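PDB 3I3G: N-acetyltransferase from Trypanosoma brucei, which probably transfers the acetyl group of acetyl-CoA to the amine of D-glucosamine 6-phosphate, a step on the way to UDP-N-acetylglucosamine. Local coordinates for residues Arg24-Glu27 and Glu28-Ser32; Leu35-Leu38 and Gly39-Thr42; Pro45-Ser48 and Gly49-Ala53; Val103-Pro106 and Ser107-Gly110; Leu117-Asp120 and Leu121-Ile124. All blocks are in the same frame, centred on the assembly; numbering follows the deposited sequence.

Interaction 1 (Arg24-Glu27 and Glu28-Ser32); sequences RVLE and ESDLS
OD2 of D30 is gripped from two directions: NH1 of R24 donates to it at 2.7 Å, and the backbone N of E27 at 2.9 Å. The other carboxylate oxygen, OD1, takes NH2 of R24 at 3.0 Å with an almost straight N-H...O angle of 171°. The arginine thus meets the aspartate end-on with two nitrogens, one to each oxygen; both oxygens lie close to the guanidinium plane, although the two flat groups are turned 36° apart. The amide of E27 instead comes down on OD2 from above the carboxylate plane. Backbone and side chain of D30 share the work, since its own N donates to E27 O at 2.8 Å and closes the turn that leads into the helix. OE1 of E27 rests over one face of the R24 guanidinium, 3.2 Å from NH1, a purely electrostatic contact to which no N-H points. R24, E27 and D30 therefore form one salt-bridge network, in which the arginine probably offsets the closeness of the two acids. On the apolar side, CD1 of L26 packs on CB of D30 at 3.5 Å, and CD2 of L26 meets CD2 of L31. The network spans the passage from strand 21-25 to helix 31-38: L26 also leans on T66 and V68 of strand 65-71, L31 on L52 and A56 of helix 49-61, and both leucines reach F89 of the second subunit.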
loop_
_atom_site.group_PDB
_atom_site.type_symbol
_atom_site.label_atom_id
_atom_site.label_comp_id
_atom_site.label_asym_id
_atom_site.label_seq_id
_atom_site.Cartn_x
_atom_site.Cartn_y
_atom_site.Cartn_z
ATOM N N ARG A 24 7.492 6.696 19.414
ATOM C CA ARG A 24 8.529 5.714 19.127
ATOM C C ARG A 24 8.023 4.577 18.246
ATOM O O ARG A 24 6.836 4.500 17.930
ATOM C CB ARG A 24 9.096 5.148 20.432
ATOM C CG ARG A 24 8.043 4.549 21.356
ATOM C CD ARG A 24 8.682 3.866 22.555
ATOM N NE ARG A 24 7.687 3.306 23.464
ATOM C CZ ARG A 24 7.049 2.158 23.256
ATOM N NH1 ARG A 24 7.298 1.448 22.165
ATOM N NH2 ARG A 24 6.159 1.722 24.137
ATOM N N VAL A 25 8.933 3.694 17.851
ATOM C CA VAL A 25 8.575 2.545 17.031
ATOM C C VAL A 25 7.859 1.487 17.864
ATOM O O VAL A 25 8.160 1.303 19.044
ATOM C CB VAL A 25 9.814 1.909 16.374
ATOM C CG1 VAL A 25 10.549 2.936 15.528
ATOM C CG2 VAL A 25 10.734 1.323 17.434
ATOM N N LEU A 26 6.909 0.798 17.241
ATOM C CA LEU A 26 6.163 -0.262 17.904
ATOM C C LEU A 26 7.100 -1.395 18.320
ATOM O O LEU A 26 7.955 -1.813 17.542
ATOM C CB LEU A 26 5.086 -0.803 16.965
ATOM C CG LEU A 26 4.246 -1.976 17.469
ATOM C CD1 LEU A 26 3.306 -1.515 18.565
ATOM C CD2 LEU A 26 3.467 -2.597 16.324
ATOM N N GLU A 27 6.942 -1.885 19.546
ATOM C CA GLU A 27 7.726 -3.033 20.000
ATOM C C GLU A 27 6.861 -4.158 20.566
ATOM O O GLU A 27 5.679 -3.964 20.857
ATOM C CB GLU A 27 8.821 -2.613 20.988
ATOM C CG GLU A 27 8.429 -1.518 21.962
ATOM C CD GLU A 27 9.639 -0.801 22.536
ATOM O OE1 GLU A 27 9.541 -0.245 23.650
ATOM O OE2 GLU A 27 10.697 -0.797 21.872
ATOM N N GLU A 28 7.459 -5.336 20.710
ATOM C CA GLU A 28 6.718 -6.539 21.074
ATOM C C GLU A 28 5.877 -6.368 22.337
ATOM O O GLU A 28 4.767 -6.892 22.425
ATOM C CB GLU A 28 7.671 -7.731 21.219
ATOM C CG GLU A 28 6.974 -9.081 21.248
ATOM C CD GLU A 28 7.945 -10.244 21.192
ATOM O OE1 GLU A 28 9.161 -10.002 21.037
ATOM O OE2 GLU A 28 7.491 -11.400 21.299
ATOM N N SER A 29 6.400 -5.630 23.312
ATOM C CA SER A 29 5.686 -5.424 24.571
ATOM C C SER A 29 4.436 -4.559 24.402
ATOM O O SER A 29 3.600 -4.486 25.302
ATOM C CB SER A 29 6.613 -4.807 25.622
ATOM O OG SER A 29 7.751 -5.625 25.844
ATOM N N ASP A 30 4.313 -3.911 23.245
ATOM C CA ASP A 30 3.191 -3.010 22.970
ATOM C C ASP A 30 2.017 -3.707 22.284
ATOM O O ASP A 30 0.898 -3.195 22.282
ATOM C CB ASP A 30 3.637 -1.855 22.067
ATOM C CG ASP A 30 4.812 -1.082 22.626
ATOM O OD1 ASP A 30 4.938 -0.974 23.864
ATOM O OD2 ASP A 30 5.608 -0.563 21.812
ATOM N N LEU A 31 2.278 -4.867 21.693
ATOM C CA LEU A 31 1.336 -5.488 20.758
ATOM C C LEU A 31 -0.102 -5.635 21.267
ATOM O O LEU A 31 -1.050 -5.311 20.552
ATOM C CB LEU A 31 1.876 -6.833 20.261
ATOM C CG LEU A 31 3.226 -6.738 19.542
ATOM C CD1 LEU A 31 3.673 -8.098 19.036
ATOM C CD2 LEU A 31 3.151 -5.744 18.394
ATOM N N SER A 32 -0.268 -6.126 22.491
ATOM C CA SER A 32 -1.601 -6.329 23.052
ATOM C C SER A 32 -2.351 -5.008 23.210
ATOM O O SER A 32 -3.506 -4.889 22.805
ATOM C CB SER A 32 -1.520 -7.057 24.395
ATOM O OG SER A 32 -0.857 -6.266 25.367
#

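Interaction 2 (Leu35-Leu38 and Gly39-Thr42); sequences LELL and GHLT
H40 folds back along the residues before it, its side chain lying against the carbonyl oxygens of L37 and E36. CB of H40 starts 3.3 Å from L37 O; CG stays close to the same oxygen; CD2 of H40 comes nearest, 3.1 Å from L37 O, which sits at the ring edge near its plane. CD2 of H40 also approaches E36 O obliquely at 3.8 Å, and NE2, at the far end, lies still further from that oxygen. On the ND1 side the ring packs on P106, in the loop after strand 96-104. With CG anti to its own carbonyl carbon (chi1 -63°), the imidazole is carried back beside the residues that precede it. L37 O is held at the same time by the backbone N of H40, at 2.9 Å and a fairly straight 166°. One residue on, L38 O receives two amides: L41 N approaches from above the carbonyl plane, whereas T42 N, at 3.1 Å, comes nearly along the C=O axis. The N of G39 makes just weak bonds to L35 O and E36 O, so the firmer backbone links here are those of H40, L41 and T42. This winding-down of helix 31-38 lies against strand 96-104, where V103 touches L37, L38 and H40 and D101 meets L41; L37 also packs on I77 and S80 of strand 76-86, and L38 and T42 reach T90 of the second subunit.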
loop_
_atom_site.group_PDB
_atom_site.type_symbol
_atom_site.label_atom_id
_atom_site.label_comp_id
_atom_site.label_asym_id
_atom_site.label_seq_id
_atom_site.Cartn_x
_atom_site.Cartn_y
_atom_site.Cartn_z
ATOM N N LEU A 35 -3.325 -3.619 19.810
ATOM C CA LEU A 35 -4.500 -4.244 19.210
ATOM C C LEU A 35 -5.779 -3.623 19.758
ATOM O O LEU A 35 -6.750 -3.419 19.027
ATOM C CB LEU A 35 -4.500 -5.753 19.466
ATOM C CG LEU A 35 -5.720 -6.525 18.960
ATOM C CD1 LEU A 35 -5.901 -6.327 17.464
ATOM C CD2 LEU A 35 -5.599 -8.002 19.297
ATOM N N GLU A 36 -5.773 -3.326 21.053
ATOM C CA GLU A 36 -6.916 -2.700 21.704
ATOM C C GLU A 36 -7.201 -1.336 21.081
ATOM O O GLU A 36 -8.352 -0.993 20.805
ATOM C CB GLU A 36 -6.652 -2.558 23.204
ATOM C CG GLU A 36 -7.828 -2.026 24.003
ATOM C CD GLU A 36 -7.607 -2.148 25.497
ATOM O OE1 GLU A 36 -8.435 -1.620 26.267
ATOM O OE2 GLU A 36 -6.604 -2.773 25.899
ATOM N N LEU A 37 -6.143 -0.566 20.856
ATOM C CA LEU A 37 -6.266 0.735 20.211
ATOM C C LEU A 37 -6.886 0.599 18.824
ATOM O O LEU A 37 -7.817 1.326 18.475
ATOM C CB LEU A 37 -4.896 1.410 20.103
ATOM C CG LEU A 37 -4.842 2.740 19.348
ATOM C CD1 LEU A 37 -5.600 3.819 20.103
ATOM C CD2 LEU A 37 -3.403 3.164 19.120
ATOM N N LEU A 38 -6.366 -0.335 18.035
ATOM C CA LEU A 38 -6.856 -0.543 16.676
ATOM C C LEU A 38 -8.346 -0.876 16.666
ATOM O O LEU A 38 -9.018 -0.714 15.648
ATOM C CB LEU A 38 -6.053 -1.639 15.971
ATOM C CG LEU A 38 -4.586 -1.315 15.676
ATOM C CD1 LEU A 38 -3.858 -2.534 15.127
ATOM C CD2 LEU A 38 -4.475 -0.146 14.713
ATOM N N GLY A 39 -8.854 -1.341 17.802
ATOM C CA GLY A 39 -10.275 -1.645 17.934
ATOM C C GLY A 39 -11.141 -0.428 17.669
ATOM O O GLY A 39 -12.329 -0.552 17.370
ATOM N N HIS A 40 -10.545 0.754 17.778
ATOM C CA HIS A 40 -11.270 1.999 17.552
ATOM C C HIS A 40 -11.367 2.333 16.067
ATOM O O HIS A 40 -12.189 3.155 15.660
ATOM C CB HIS A 40 -10.602 3.154 18.302
ATOM C CG HIS A 40 -10.612 2.993 19.789
ATOM N ND1 HIS A 40 -11.708 3.306 20.563
ATOM C CD2 HIS A 40 -9.660 2.552 20.645
ATOM C CE1 HIS A 40 -11.432 3.064 21.833
ATOM N NE2 HIS A 40 -10.194 2.607 21.910
ATOM N N LEU A 41 -10.594 1.671 15.240
ATOM C CA LEU A 41 -10.551 1.965 13.853
ATOM C C LEU A 41 -11.354 0.952 13.072
ATOM O O LEU A 41 -11.973 1.285 12.128
ATOM C CB LEU A 41 -9.119 1.954 13.363
ATOM C CG LEU A 41 -8.835 2.199 11.882
ATOM C CD1 LEU A 41 -9.161 3.613 11.526
ATOM C CD2 LEU A 41 -7.402 1.891 11.480
ATOM N N THR A 42 -11.244 -0.306 13.460
ATOM C CA THR A 42 -11.948 -1.362 12.747
ATOM C C THR A 42 -12.068 -2.627 13.588
ATOM O O THR A 42 -11.609 -2.676 14.730
ATOM C CB THR A 42 -11.246 -1.700 11.416
ATOM O OG1 THR A 42 -12.073 -2.578 10.642
ATOM C CG2 THR A 42 -9.905 -2.367 11.671
#

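Interaction 3 (Pro45-Ser48 and Gly49-Ala53); sequences PPLS and GVELA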
loop_
_atom_site.group_PDB
_atom_site.type_symbol
_atom_site.label_atom_id
_atom_site.label_comp_id
_atom_site.label_asym_id
_atom_site.label_seq_id
_atom_site.Cartn_x
_atom_site.Cartn_y
_atom_site.Cartn_z
ATOM N N PRO A 45 -10.821 -8.463 16.646
ATOM C CA PRO A 45 -11.036 -9.575 17.571
ATOM C C PRO A 45 -9.746 -9.972 18.278
ATOM O O PRO A 45 -8.656 -9.715 17.764
ATOM C CB PRO A 45 -11.516 -10.710 16.658
ATOM C CG PRO A 45 -11.131 -10.299 15.274
ATOM C CD PRO A 45 -11.203 -8.809 15.269
ATOM N N PRO A 46 -9.868 -10.603 19.454
ATOM C CA PRO A 46 -8.723 -10.966 20.283
ATOM C C PRO A 46 -7.708 -11.847 19.561
ATOM O O PRO A 46 -8.081 -12.703 18.756
ATOM C CB PRO A 46 -9.361 -11.745 21.439
ATOM C CG PRO A 46 -10.764 -11.255 21.498
ATOM C CD PRO A 46 -11.146 -10.990 20.074
ATOM N N LEU A 47 -6.434 -11.626 19.859
ATOM C CA LEU A 47 -5.356 -12.470 19.363
ATOM C C LEU A 47 -4.391 -12.762 20.504
ATOM O O LEU A 47 -4.188 -11.927 21.382
ATOM C CB LEU A 47 -4.617 -11.785 18.212
ATOM C CG LEU A 47 -5.378 -11.620 16.894
ATOM C CD1 LEU A 47 -4.614 -10.706 15.946
ATOM C CD2 LEU A 47 -5.639 -12.973 16.248
ATOM N N SER A 48 -3.799 -13.951 20.493
ATOM C CA SER A 48 -2.844 -14.327 21.527
ATOM C C SER A 48 -1.536 -13.569 21.339
ATOM O O SER A 48 -1.266 -13.039 20.262
ATOM C CB SER A 48 -2.581 -15.832 21.491
ATOM O OG SER A 48 -1.925 -16.199 20.289
ATOM N N GLY A 49 -0.723 -13.518 22.389
ATOM C CA GLY A 49 0.588 -12.889 22.303
ATOM C C GLY A 49 1.428 -13.511 21.204
ATOM O O GLY A 49 2.130 -12.812 20.472
ATOM N N VAL A 50 1.354 -14.832 21.085
ATOM C CA VAL A 50 2.090 -15.548 20.049
ATOM C C VAL A 50 1.633 -15.131 18.655
ATOM O O VAL A 50 2.454 -14.883 17.774
ATOM C CB VAL A 50 1.938 -17.074 20.199
ATOM C CG1 VAL A 50 2.385 -17.779 18.925
ATOM C CG2 VAL A 50 2.730 -17.573 21.398
ATOM N N GLU A 51 0.320 -15.055 18.464
ATOM C CA GLU A 51 -0.241 -14.650 17.179
ATOM C C GLU A 51 0.157 -13.219 16.835
ATOM O O GLU A 51 0.556 -12.929 15.707
ATOM C CB GLU A 51 -1.765 -14.789 17.189
ATOM C CG GLU A 51 -2.249 -16.230 17.249
ATOM C CD GLU A 51 -3.755 -16.341 17.396
ATOM O OE1 GLU A 51 -4.332 -15.626 18.244
ATOM O OE2 GLU A 51 -4.364 -17.153 16.666
ATOM N N LEU A 52 0.048 -12.327 17.813
ATOM C CA LEU A 52 0.423 -10.932 17.614
ATOM C C LEU A 52 1.888 -10.813 17.205
ATOM O O LEU A 52 2.224 -10.095 16.264
ATOM C CB LEU A 52 0.157 -10.118 18.882
ATOM C CG LEU A 52 -1.308 -9.812 19.198
ATOM C CD1 LEU A 52 -1.460 -9.304 20.626
ATOM C CD2 LEU A 52 -1.876 -8.807 18.203
ATOM N N ALA A 53 2.757 -11.524 17.917
ATOM C CA ALA A 53 4.188 -11.486 17.637
ATOM C C ALA A 53 4.487 -11.904 16.200
ATOM O O ALA A 53 5.293 -11.273 15.517
ATOM C CB ALA A 53 4.945 -12.371 18.617
#
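S48, L47 and E51 carry this contact, with S48 at the N-cap position, immediately before helix 49-61. Its OG accepts the backbone N of E51 at 3.1 Å. The hydroxyl lies between the backbone N and carbonyl carbon of its own residue (chi1 66°), a position from which it faces the first turn. E51 answers in kind: OE1 takes the N-H of S48 at 2.9 Å in an almost linear bond of 172°, using the lone pair directed away from its other oxygen. The hydroxyl of S48 adds a weak bond to that same OE1, 3.2 Å away, so the carboxylate oxygen is held by both the amide and the side chain of the serine. CG of E51 passes close to OG on the way. Through its carbonyl, S48 also starts the regular helical bonding, with L52 N donating to S48 O at 2.9 Å. L47 adds the apolar part. Its CD2 lies 3.6 Å from OE1 of E51, the two side chains crossing at about a right angle, while its CB meets CG of L52 at 4.0 Å. L47 and L52 both lean on L35 of helix 31-38 and on F89 of the second subunit. Reciprocal bonding between the N-cap serine and the glutamate three residues on is the capping box, here capping helix 49-61 at its N-terminal end.

Interaction 4 (Val103-Pro106 and Ser107-Gly110); sequences VVDP and SYRG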
loop_
_atom_site.group_PDB
_atom_site.type_symbol
_atom_site.label_atom_id
_atom_site.label_comp_id
_atom_site.label_asym_id
_atom_site.label_seq_id
_atom_site.Cartn_x
_atom_site.Cartn_y
_atom_site.Cartn_z
ATOM N N VAL A 103 -4.721 5.694 13.816
ATOM C CA VAL A 103 -5.734 5.647 14.863
ATOM C C VAL A 103 -5.259 6.327 16.140
ATOM O O VAL A 103 -4.120 6.143 16.569
ATOM C CB VAL A 103 -6.145 4.196 15.185
ATOM C CG1 VAL A 103 -4.940 3.393 15.651
ATOM C CG2 VAL A 103 -7.249 4.175 16.237
ATOM N N VAL A 104 -6.140 7.118 16.740
ATOM C CA VAL A 104 -5.833 7.792 17.993
ATOM C C VAL A 104 -6.919 7.509 19.022
ATOM O O VAL A 104 -8.109 7.569 18.713
ATOM C CB VAL A 104 -5.704 9.313 17.803
ATOM C CG1 VAL A 104 -5.615 10.011 19.151
ATOM C CG2 VAL A 104 -4.493 9.637 16.942
ATOM N N ASP A 105 -6.506 7.190 20.242
ATOM C CA ASP A 105 -7.454 6.950 21.317
ATOM C C ASP A 105 -8.336 8.182 21.495
ATOM O O ASP A 105 -7.832 9.298 21.603
ATOM C CB ASP A 105 -6.720 6.618 22.616
ATOM C CG ASP A 105 -7.667 6.260 23.743
ATOM O OD1 ASP A 105 -7.482 5.188 24.357
ATOM O OD2 ASP A 105 -8.602 7.044 24.008
ATOM N N PRO A 106 -9.663 7.980 21.514
ATOM C CA PRO A 106 -10.618 9.075 21.651
ATOM C C PRO A 106 -10.313 9.962 22.855
ATOM O O PRO A 106 -10.589 11.161 22.826
ATOM C CB PRO A 106 -11.965 8.358 21.839
ATOM C CG PRO A 106 -11.636 6.913 22.063
ATOM C CD PRO A 106 -10.331 6.676 21.389
ATOM N N SER A 107 -9.743 9.374 23.902
ATOM C CA SER A 107 -9.400 10.125 25.105
ATOM C C SER A 107 -8.346 11.189 24.821
ATOM O O SER A 107 -8.209 12.155 25.573
ATOM C CB SER A 107 -8.909 9.184 26.206
ATOM O OG SER A 107 -9.948 8.324 26.644
ATOM N N TYR A 108 -7.604 11.010 23.733
ATOM C CA TYR A 108 -6.540 11.941 23.366
ATOM C C TYR A 108 -6.908 12.776 22.143
ATOM O O TYR A 108 -6.034 13.301 21.454
ATOM C CB TYR A 108 -5.230 11.187 23.122
ATOM C CG TYR A 108 -4.554 10.734 24.395
ATOM C CD1 TYR A 108 -3.494 11.449 24.932
ATOM C CD2 TYR A 108 -4.984 9.599 25.068
ATOM C CE1 TYR A 108 -2.875 11.044 26.099
ATOM C CE2 TYR A 108 -4.372 9.187 26.238
ATOM C CZ TYR A 108 -3.318 9.914 26.746
ATOM O OH TYR A 108 -2.703 9.508 27.910
ATOM N N ARG A 109 -8.200 12.918 21.962
ATOM C CA ARG A 109 -8.808 13.647 20.871
ATOM C C ARG A 109 -8.390 15.109 20.812
ATOM O O ARG A 109 -8.554 15.782 19.854
ATOM C CB ARG A 109 -10.337 13.530 20.983
ATOM C CG ARG A 109 -10.946 14.027 22.295
ATOM C CD ARG A 109 -12.413 13.703 22.357
ATOM N NE ARG A 109 -13.054 14.193 23.559
ATOM C CZ ARG A 109 -13.066 13.512 24.700
ATOM N NH1 ARG A 109 -12.445 12.340 24.738
ATOM N NH2 ARG A 109 -13.642 14.006 25.788
ATOM N N GLY A 110 -7.813 15.566 21.888
ATOM C CA GLY A 110 -7.441 16.969 22.033
ATOM C C GLY A 110 -5.951 17.166 22.230
ATOM O O GLY A 110 -5.502 18.252 22.601
#
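S107 gives its backbone N to OD2 of D105 at 2.6 Å, a short bond that arrives almost in line with the oxygen's own bond to CG. The aspartate side chain swings CG anti to its own backbone N (chi1 -176°), which brings OD2 round to the amide two residues on; CB of S107 lies 3.1 Å from the same oxygen. The other oxygen, OD1, forms a salt bridge with R76, so the carboxylate ties the turn to strand 76-86. Y108 follows, its N donating to D105 O at 2.7 Å, and its CB approaches CG1 of V104 at 4.2 Å, the two side chains crossing at about a right angle. In the GNAT fold, this turn lies between strand 96-104 and helix 113-127, the strand-to-helix region where acetyltransferases of the family bind the pyrophosphate of coenzyme A, so the same role is probable here. L113 of that helix touches both V104 and Y108. R109 curls back on P106: its N donates to P106 O at 3.1 Å, and NH1 reaches that oxygen at 2.9 Å from the opposite face of the carbonyl plane, P106 O lying near the guanidinium plane.

Interaction 5 (Leu117-Asp120 and Leu121-Ile124); sequences LIMD and LCEI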
loop_
_atom_site.group_PDB
_atom_site.type_symbol
_atom_site.label_atom_id
_atom_site.label_comp_id
_atom_site.label_asym_id
_atom_site.label_seq_id
_atom_site.Cartn_x
_atom_site.Cartn_y
_atom_site.Cartn_z
ATOM N N LEU A 117 1.822 12.126 14.454
ATOM C CA LEU A 117 2.069 10.838 13.813
ATOM C C LEU A 117 2.260 10.988 12.306
ATOM O O LEU A 117 3.235 10.490 11.743
ATOM C CB LEU A 117 0.925 9.864 14.107
ATOM C CG LEU A 117 0.907 9.253 15.511
ATOM C CD1 LEU A 117 -0.433 8.593 15.802
ATOM C CD2 LEU A 117 2.044 8.261 15.673
ATOM N N ILE A 118 1.326 11.676 11.657
ATOM C CA ILE A 118 1.386 11.868 10.211
ATOM C C ILE A 118 2.656 12.605 9.786
ATOM O O ILE A 118 3.347 12.185 8.859
ATOM C CB ILE A 118 0.152 12.624 9.686
ATOM C CG1 ILE A 118 -1.121 11.821 9.967
ATOM C CG2 ILE A 118 0.292 12.903 8.198
ATOM C CD1 ILE A 118 -1.131 10.440 9.335
ATOM N N MET A 119 2.956 13.707 10.466
ATOM C CA MET A 119 4.154 14.484 10.162
ATOM C C MET A 119 5.407 13.627 10.302
ATOM O O MET A 119 6.306 13.686 9.464
ATOM C CB MET A 119 4.247 15.711 11.072
ATOM C CG MET A 119 3.181 16.763 10.809
ATOM S SD MET A 119 3.281 17.462 9.147
ATOM C CE MET A 119 2.727 16.077 8.156
ATOM N N ASP A 120 5.457 12.828 11.363
ATOM C CA ASP A 120 6.585 11.936 11.597
ATOM C C ASP A 120 6.798 11.007 10.407
ATOM O O ASP A 120 7.912 10.873 9.905
ATOM C CB ASP A 120 6.361 11.110 12.866
ATOM C CG ASP A 120 7.569 10.268 13.236
ATOM O OD1 ASP A 120 8.670 10.835 13.389
ATOM O OD2 ASP A 120 7.415 9.037 13.381
ATOM N N LEU A 121 5.720 10.367 9.962
ATOM C CA LEU A 121 5.797 9.428 8.849
ATOM C C LEU A 121 6.181 10.129 7.551
ATOM O O LEU A 121 6.874 9.557 6.708
ATOM C CB LEU A 121 4.474 8.677 8.684
ATOM C CG LEU A 121 4.085 7.766 9.849
ATOM C CD1 LEU A 121 2.886 6.903 9.486
ATOM C CD2 LEU A 121 5.265 6.900 10.262
ATOM N N CYS A 122 5.729 11.369 7.390
ATOM C CA CYS A 122 6.070 12.148 6.206
ATOM C C CYS A 122 7.561 12.456 6.176
ATOM O O CYS A 122 8.186 12.439 5.117
ATOM C CB CYS A 122 5.263 13.447 6.158
ATOM S SG CYS A 122 3.540 13.232 5.673
ATOM N N GLU A 123 8.126 12.740 7.345
ATOM C CA GLU A 123 9.552 13.017 7.448
ATOM C C GLU A 123 10.365 11.770 7.111
ATOM O O GLU A 123 11.345 11.839 6.368
ATOM C CB GLU A 123 9.907 13.524 8.847
ATOM C CG GLU A 123 11.399 13.701 9.076
ATOM C CD GLU A 123 12.053 14.564 8.015
ATOM O OE1 GLU A 123 11.377 15.469 7.479
ATOM O OE2 GLU A 123 13.247 14.337 7.716
ATOM N N ILE A 124 9.953 10.631 7.656
ATOM C CA ILE A 124 10.604 9.368 7.340
ATOM C C ILE A 124 10.549 9.120 5.838
ATOM O O ILE A 124 11.557 8.787 5.216
ATOM C CB ILE A 124 9.946 8.191 8.080
ATOM C CG1 ILE A 124 10.117 8.354 9.592
ATOM C CG2 ILE A 124 10.545 6.872 7.613
ATOM C CD1 ILE A 124 9.399 7.301 10.408
#
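Four backbone bonds carry the chain from L117-D120 into L121-I124, the two shortest being C122 N to I118 O and E123 N to M119 O, both 2.9 Å. This is the middle of helix 113-127, the helical link of a beta-alpha-beta unit running from strand 96-104 to strand 132-137 in the GNAT fold. I124 N donates to D120 O at 3.0 Å and L121 N to L117 O, both bonds nearly straight; in all four, the donor is tilted by about 15 to 20° from its acceptor's carbonyl plane. D120 is fastened further through its carboxylate, whose OD2 forms a salt bridge with K67 of strand 65-71; the same oxygen lies 4.0 Å from CD1 of I124, the two side chains crossing at a slant. The hydroxyl of S125 bonds to L121 O, and that of S127 to I124 O. On the inner flank, L117 and L121 lean on A81 of strand 76-86, while L121 and I118 share I99 of strand 96-104, pressing the helix onto the sheet. I118 also reaches V102 of the latter strand, and F150 touches both I118 and C122. C122 makes a further contact with L159 of the second subunit. The sulfur of C122 collects two apolar neighbours from the preceding turn. CG2 of I118 lies 4.1 Å from SG, and the chain of M119, bent at chi2 (-62°) and chi3 (71°), curls its terminal CE back to 3.9 Å from that SG.

Overall arrangement
Interactions 1, 2 and 3 follow one another along the chain and build the two-helix region of helices 31-38 and 49-61. L31 CD1 of interaction 1 packs 3.7 Å from A53 CA of interaction 3, and L35 CD2 of interaction 2 meets L47 N at 3.8 Å. All three touch the second subunit. Interaction 2 also borders interaction 4, with L37 CD1 3.5 Å from D105 N; interaction 4 adjoins the probable pyrophosphate-binding loop for coenzyme A. Interaction 5 lies across the chain's centre from interactions 2 and 3, its centre about 27 Å from that of interaction 3. The nearest atoms of interactions 4 and 5 are about 4 Å apart, without touching.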